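PDB 5A7V: putative glycosidase ph117-related from Bacteroides thetaiotaomicron, which probably acts on mannosides as a GH130 enzyme related to beta-1,4-mannooligosaccharide phosphorylases, and binds mannose in a central pocket. Local coordinates for residues A[344-349]-A[365-370]; A[303-308]-A[330-335]. One frame throughout, in Å; residues are numbered along the deposited sequence.

Interaction 1 of 2, residues A[344-349]-A[365-370]; sequences DGTVFI and CADSKV. With MAN (alpha-D-mannopyranose), chain E.
Thr-346 meets Ala-366 with two oxygens directed at one N-H. The straighter bond runs from Ala-366 N to Thr-346 O (3.2 Å, N-H...O 153°), the donor lying tilted from the carbonyl plane. Thr-346 OG1, set between its own backbone N and carbonyl carbon, comes within 2.8 Å of Ala-366 N, but the bent 126° angle makes that second bond weak. Threonine thus grips the turn with backbone and side chain together.

Water extends this grip. One molecule accepts from Thr-346 OG1 and Asp-367 N and donates to Asp-367 OD1, so a water bridge ties the threonine to the carboxylate.

The surrounding scaffold is an antiparallel three-stranded sheet, 347-355, 358-365 and 369-375, in which Val-347 and Cys-365 form a non-hydrogen-bonded pair. Next to it, Ser-368 and Lys-369 both face Cys-365 as a classic beta bulge; their N-H groups share Cys-365 O, approaching it from the same face. Such a small antiparallel sheet beside the sugar is consistent with a blade of the five-bladed beta-propeller expected of GH130 enzymes.

Sugar contacts come from both segments. Asp-367 uses its two oxygens separately: mannose O4 donates to OD1 and O6 to OD2, each bond 2.7 Å long. Phe-348, its CG anti to the backbone N (chi1 -166°), turns a ring face to the sugar; Phe-348 CZ lies 3.7 Å from mannose C2.

Apolar packing is slight: Ala-366 CB rests 4.2 Å from Gly-345 CA. At the positive phi of Gly-345 a side chain would press on the carbonyl O of Asp-344, which accounts for the glycine.

Interaction 2 of 2, residues A[303-308]-A[330-335]; sequences ANVYAA and FRPMDS. With MAN (alpha-D-mannopyranose), chain E.
Val-305 and Pro-332 point at each other across the contact, and Val-305 CG2 stops 3.5 Å from Pro-332 CG. That methyl stands anti to its backbone N, with CG1 between N and the carbonyl carbon (chi1 75°), an orientation that presents CG2 to the proline ring. Pro-332 forms a bump on the 330-335 segment: its CG and CD fit into the shallow hollow between the Val-305 methyl and the backbone of Tyr-306. Pro-332 CD reaches 3.6 Å from Tyr-306 O, so the hollow has a polar floor as well as an apolar wall.

Further along, the small Ala-307 side chain lets the other backbone come close: Ala-307 CB touches Arg-331 CB at 3.7 Å. The arginine then leads away, its chain extended from CG to NE, and NE bonds to Pro-385 O.

In the fold, this joins the start of strand 306-314, part of a large mixed sheet, to the loop that runs from strand 320-324 to helix 335-338. The touching parts run nearly antiparallel, 158° apart. One straight bond crosses between them, Ala-308 N to Phe-330 O (2.8 Å, N-H...O 173°), while Ala-308 CB lies beside Phe-330 CB.

Tyr-306 turns its ring away from the loop and into the sugar pocket. Mannose O1 approaches the edge of that ring near its plane, and Tyr-306 OH lies 2.8 Å from it; Tyr-342 packs edge-to-face against the same ring.

Overall arrangement
Interactions 1 and 2 lie about 8 Å apart between centres, on the same side of the chain's centre, and follow one another in sequence. Tyr-306 joins them through two probable backbone hydrogen bonds: Tyr-306 N to Gly-345 O (3.1 Å) and Val-347 N to Tyr-306 O (3.2 Å). Beside these bonds, Val-347 CG2 packs on Arg-331 CA at 3.5 Å, bringing the 330-335 loop against strand 347-355. Both contacts reach the same mannose from different positions, interaction 1 at its O4 and O6 and interaction 2 at its O1. Asn-78, Asp-146, Glu-231 and Glu-272 also hydrogen-bond to this sugar.

Interaction 1 of 2, residues A[344-349]-A[365-370]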
loop_
_atom_site.group_PDB
_atom_site.type_symbol
_atom_site.label_atom_id
_atom_site.label_comp_id
_atom_site.label_asym_id
_atom_site.label_seq_id
_atom_site.Cartn_x
_atom_site.Cartn_y
_atom_site.Cartn_z
ATOM N N ASP A 344 13.687 1.738 -12.068
ATOM C CA ASP A 344 14.615 1.442 -10.982
ATOM C C ASP A 344 14.140 0.328 -10.026
ATOM O O ASP A 344 14.892 -0.048 -9.130
ATOM C CB ASP A 344 14.934 2.723 -10.208
ATOM C CG ASP A 344 15.612 3.793 -11.102
ATOM O OD1 ASP A 344 16.658 3.485 -11.706
ATOM O OD2 ASP A 344 15.102 4.956 -11.210
ATOM N N GLY A 345 12.891 -0.167 -10.206
ATOM C CA GLY A 345 12.398 -1.288 -9.460
ATOM C C GLY A 345 11.590 -0.956 -8.218
ATOM O O GLY A 345 11.906 -0.016 -7.518
ATOM N N THR A 346 10.549 -1.759 -7.954
ATOM C CA THR A 346 9.811 -1.675 -6.668
ATOM C C THR A 346 9.361 -3.047 -6.260
ATOM O O THR A 346 9.012 -3.874 -7.135
ATOM C CB THR A 346 8.530 -0.781 -6.715
ATOM O OG1 THR A 346 7.498 -1.529 -7.374
ATOM C CG2 THR A 346 8.720 0.564 -7.364
ATOM N N VAL A 347 9.220 -3.232 -4.938
ATOM C CA VAL A 347 8.241 -4.157 -4.358
ATOM C C VAL A 347 7.371 -3.287 -3.451
ATOM O O VAL A 347 7.683 -3.072 -2.268
ATOM C CB VAL A 347 8.859 -5.374 -3.643
ATOM C CG1 VAL A 347 9.436 -6.335 -4.674
ATOM C CG2 VAL A 347 9.932 -4.995 -2.623
ATOM N N PHE A 348 6.317 -2.708 -4.025
ATOM C CA PHE A 348 5.550 -1.659 -3.340
ATOM C C PHE A 348 4.421 -2.320 -2.532
ATOM O O PHE A 348 3.400 -2.714 -3.086
ATOM C CB PHE A 348 5.003 -0.653 -4.342
ATOM C CG PHE A 348 4.503 0.607 -3.715
ATOM C CD1 PHE A 348 5.378 1.628 -3.329
ATOM C CD2 PHE A 348 3.127 0.752 -3.420
ATOM C CE1 PHE A 348 4.925 2.758 -2.698
ATOM C CE2 PHE A 348 2.687 1.897 -2.812
ATOM C CZ PHE A 348 3.545 2.898 -2.448
ATOM N N ILE A 349 4.680 -2.518 -1.238
ATOM C CA ILE A 349 3.789 -3.293 -0.405
ATOM C C ILE A 349 2.567 -2.497 -0.011
ATOM O O ILE A 349 2.658 -1.333 0.363
ATOM C CB ILE A 349 4.541 -3.903 0.787
ATOM C CG1 ILE A 349 5.135 -2.857 1.733
ATOM C CG2 ILE A 349 5.590 -4.907 0.324
ATOM C CD1 ILE A 349 5.407 -3.367 3.135
ATOM N N CYS A 365 4.870 -4.588 -8.546
ATOM C CA CYS A 365 6.185 -4.970 -9.087
ATOM C C CYS A 365 6.580 -3.957 -10.142
ATOM O O CYS A 365 6.055 -4.005 -11.274
ATOM C CB CYS A 365 6.102 -6.345 -9.728
ATOM S SG CYS A 365 5.631 -7.697 -8.589
ATOM N N ALA A 366 7.477 -3.054 -9.765
ATOM C CA ALA A 366 8.021 -2.052 -10.681
ATOM C C ALA A 366 6.937 -1.278 -11.455
ATOM O O ALA A 366 7.142 -0.901 -12.607
ATOM C CB ALA A 366 9.070 -2.648 -11.617
ATOM N N ASP A 367 5.835 -0.954 -10.764
ATOM C CA ASP A 367 4.712 -0.236 -11.359
ATOM C C ASP A 367 4.109 -0.931 -12.612
ATOM O O ASP A 367 3.502 -0.288 -13.447
ATOM C CB ASP A 367 4.991 1.253 -11.667
ATOM C CG ASP A 367 5.260 2.141 -10.465
ATOM O OD1 ASP A 367 5.280 1.694 -9.298
ATOM O OD2 ASP A 367 5.412 3.393 -10.731
ATOM N N SER A 368 4.260 -2.263 -12.673
ATOM C CA SER A 368 3.839 -3.019 -13.851
ATOM C C SER A 368 2.974 -4.256 -13.601
ATOM O O SER A 368 2.099 -4.550 -14.428
ATOM C CB SER A 368 5.050 -3.397 -14.708
ATOM O OG SER A 368 5.540 -2.221 -15.400
ATOM N N LYS A 369 3.283 -5.005 -12.547
ATOM C CA LYS A 369 2.626 -6.275 -12.222
ATOM C C LYS A 369 2.175 -6.274 -10.765
ATOM O O LYS A 369 2.673 -5.463 -9.952
ATOM C CB LYS A 369 3.534 -7.503 -12.516
ATOM C CG LYS A 369 4.194 -7.515 -13.918
ATOM C CD LYS A 369 3.166 -7.805 -14.977
ATOM C CE LYS A 369 3.641 -8.271 -16.360
ATOM N NZ LYS A 369 4.362 -7.246 -17.101
ATOM N N VAL A 370 1.369 -7.269 -10.406
ATOM C CA VAL A 370 1.073 -7.565 -8.993
ATOM C C VAL A 370 1.765 -8.860 -8.590
ATOM O O VAL A 370 1.624 -9.892 -9.288
ATOM C CB VAL A 370 -0.449 -7.722 -8.725
ATOM C CG1 VAL A 370 -0.721 -8.110 -7.260
ATOM C CG2 VAL A 370 -1.180 -6.425 -9.074
HETATM C C1 MAN E . 5.003 6.729 -5.389
HETATM C C2 MAN E . 4.022 5.638 -4.907
HETATM C C3 MAN E . 3.414 4.732 -5.995
HETATM C C4 MAN E . 4.477 4.305 -7.024
HETATM C C5 MAN E . 5.866 4.901 -6.733
HETATM C C6 MAN E . 6.885 4.604 -7.858
HETATM O O1 MAN E . 5.979 7.163 -4.294
HETATM O O2 MAN E . 2.972 6.343 -4.230
HETATM O O3 MAN E . 2.375 5.366 -6.716
HETATM O O4 MAN E . 4.476 2.892 -7.023
HETATM O O5 MAN E . 5.685 6.347 -6.603
HETATM O O6 MAN E . 6.446 5.223 -9.075
HETATM O O HOH W 1 4.946 -0.572 -7.957
#

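Interaction 2 of 2, residues A[303-308]-A[330-335]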
loop_
_atom_site.group_PDB
_atom_site.type_symbol
_atom_site.label_atom_id
_atom_site.label_comp_id
_atom_site.label_asym_id
_atom_site.label_seq_id
_atom_site.Cartn_x
_atom_site.Cartn_y
_atom_site.Cartn_z
ATOM N N ALA A 303 20.303 2.441 -6.598
ATOM C CA ALA A 303 19.837 3.809 -6.478
ATOM C C ALA A 303 18.377 3.843 -6.939
ATOM O O ALA A 303 18.012 3.273 -7.977
ATOM C CB ALA A 303 20.679 4.747 -7.315
ATOM N N ASN A 304 17.533 4.521 -6.157
ATOM C CA ASN A 304 16.110 4.820 -6.485
ATOM C C ASN A 304 15.197 3.617 -6.380
ATOM O O ASN A 304 14.013 3.744 -6.699
ATOM C CB ASN A 304 16.025 5.512 -7.866
ATOM C CG ASN A 304 16.655 6.891 -7.817
ATOM O OD1 ASN A 304 16.249 7.718 -7.005
ATOM N ND2 ASN A 304 17.686 7.122 -8.606
ATOM N N VAL A 305 15.685 2.480 -5.906
ATOM C CA VAL A 305 14.791 1.323 -5.709
ATOM C C VAL A 305 13.827 1.587 -4.550
ATOM O O VAL A 305 14.174 2.242 -3.577
ATOM C CB VAL A 305 15.606 0.027 -5.486
ATOM C CG1 VAL A 305 16.217 -0.044 -4.104
ATOM C CG2 VAL A 305 14.824 -1.232 -5.809
ATOM N N TYR A 306 12.629 0.989 -4.661
ATOM C CA TYR A 306 11.696 0.891 -3.504
ATOM C C TYR A 306 11.796 -0.506 -2.903
ATOM O O TYR A 306 11.543 -1.510 -3.582
ATOM C CB TYR A 306 10.253 1.170 -3.885
ATOM C CG TYR A 306 9.884 2.580 -4.167
ATOM C CD1 TYR A 306 10.362 3.287 -5.283
ATOM C CD2 TYR A 306 8.974 3.253 -3.334
ATOM C CE1 TYR A 306 9.954 4.579 -5.553
ATOM C CE2 TYR A 306 8.563 4.533 -3.603
ATOM C CZ TYR A 306 9.014 5.190 -4.729
ATOM O OH TYR A 306 8.584 6.467 -5.035
ATOM N N ALA A 307 12.218 -0.549 -1.640
ATOM C CA ALA A 307 12.306 -1.775 -0.869
ATOM C C ALA A 307 11.598 -1.576 0.495
ATOM O O ALA A 307 11.553 -0.453 0.994
ATOM C CB ALA A 307 13.767 -2.197 -0.683
ATOM N N ALA A 308 11.064 -2.661 1.067
ATOM C CA ALA A 308 10.093 -2.531 2.174
ATOM C C ALA A 308 10.766 -2.637 3.534
ATOM O O ALA A 308 11.626 -3.499 3.760
ATOM C CB ALA A 308 9.003 -3.568 2.027
ATOM N N PHE A 330 12.121 -7.063 2.457
ATOM C CA PHE A 330 11.566 -7.527 1.166
ATOM C C PHE A 330 12.024 -6.483 0.166
ATOM O O PHE A 330 11.864 -5.275 0.370
ATOM C CB PHE A 330 10.035 -7.614 1.279
ATOM C CG PHE A 330 9.357 -8.457 0.218
ATOM C CD1 PHE A 330 9.436 -9.827 0.263
ATOM C CD2 PHE A 330 8.644 -7.878 -0.815
ATOM C CE1 PHE A 330 8.822 -10.611 -0.708
ATOM C CE2 PHE A 330 8.035 -8.653 -1.779
ATOM C CZ PHE A 330 8.124 -10.023 -1.707
ATOM N N ARG A 331 12.615 -6.956 -0.937
ATOM C CA ARG A 331 13.195 -6.040 -1.930
ATOM C C ARG A 331 13.084 -6.678 -3.300
ATOM O O ARG A 331 12.828 -7.882 -3.399
ATOM C CB ARG A 331 14.650 -5.678 -1.593
ATOM C CG ARG A 331 15.627 -6.828 -1.696
ATOM C CD ARG A 331 17.003 -6.394 -1.246
ATOM N NE ARG A 331 17.979 -7.472 -1.222
ATOM C CZ ARG A 331 18.724 -7.833 -2.273
ATOM N NH1 ARG A 331 18.632 -7.205 -3.429
ATOM N NH2 ARG A 331 19.562 -8.839 -2.120
ATOM N N PRO A 332 13.314 -5.884 -4.362
ATOM C CA PRO A 332 13.221 -6.539 -5.674
ATOM C C PRO A 332 14.265 -7.652 -5.875
ATOM O O PRO A 332 15.479 -7.426 -5.686
ATOM C CB PRO A 332 13.450 -5.389 -6.669
ATOM C CG PRO A 332 12.868 -4.189 -5.940
ATOM C CD PRO A 332 13.356 -4.425 -4.506
ATOM N N MET A 333 13.793 -8.836 -6.238
ATOM C CA MET A 333 14.626 -10.008 -6.454
ATOM C C MET A 333 14.398 -10.631 -7.837
ATOM O O MET A 333 15.339 -11.075 -8.472
ATOM C CB MET A 333 14.378 -11.071 -5.390
ATOM C CG MET A 333 14.703 -10.688 -3.964
ATOM S SD MET A 333 16.392 -10.352 -3.593
ATOM C CE MET A 333 17.082 -12.007 -3.777
ATOM N N ASP A 334 13.172 -10.651 -8.315
ATOM C CA ASP A 334 12.834 -11.185 -9.625
ATOM C C ASP A 334 12.828 -10.077 -10.695
ATOM O O ASP A 334 12.704 -8.892 -10.404
ATOM C CB ASP A 334 11.477 -11.908 -9.559
ATOM C CG ASP A 334 11.528 -13.172 -8.720
ATOM O OD1 ASP A 334 12.629 -13.684 -8.388
ATOM O OD2 ASP A 334 10.464 -13.727 -8.395
ATOM N N SER A 335 12.955 -10.494 -11.958
ATOM C CA SER A 335 13.101 -9.547 -13.045
ATOM C C SER A 335 12.034 -8.481 -13.124
ATOM O O SER A 335 12.316 -7.294 -13.329
ATOM C CB SER A 335 13.226 -10.297 -14.385
ATOM O OG SER A 335 12.025 -10.988 -14.697
HETATM C C1 MAN E . 5.003 6.729 -5.389
HETATM C C2 MAN E . 4.022 5.638 -4.907
HETATM C C3 MAN E . 3.414 4.732 -5.995
HETATM C C4 MAN E . 4.477 4.305 -7.024
HETATM C C5 MAN E . 5.866 4.901 -6.733
HETATM C C6 MAN E . 6.885 4.604 -7.858
HETATM O O1 MAN E . 5.979 7.163 -4.294
HETATM O O2 MAN E . 2.972 6.343 -4.230
HETATM O O3 MAN E . 2.375 5.366 -6.716
HETATM O O4 MAN E . 4.476 2.892 -7.023
HETATM O O5 MAN E . 5.685 6.347 -6.603
HETATM O O6 MAN E . 6.446 5.223 -9.075
#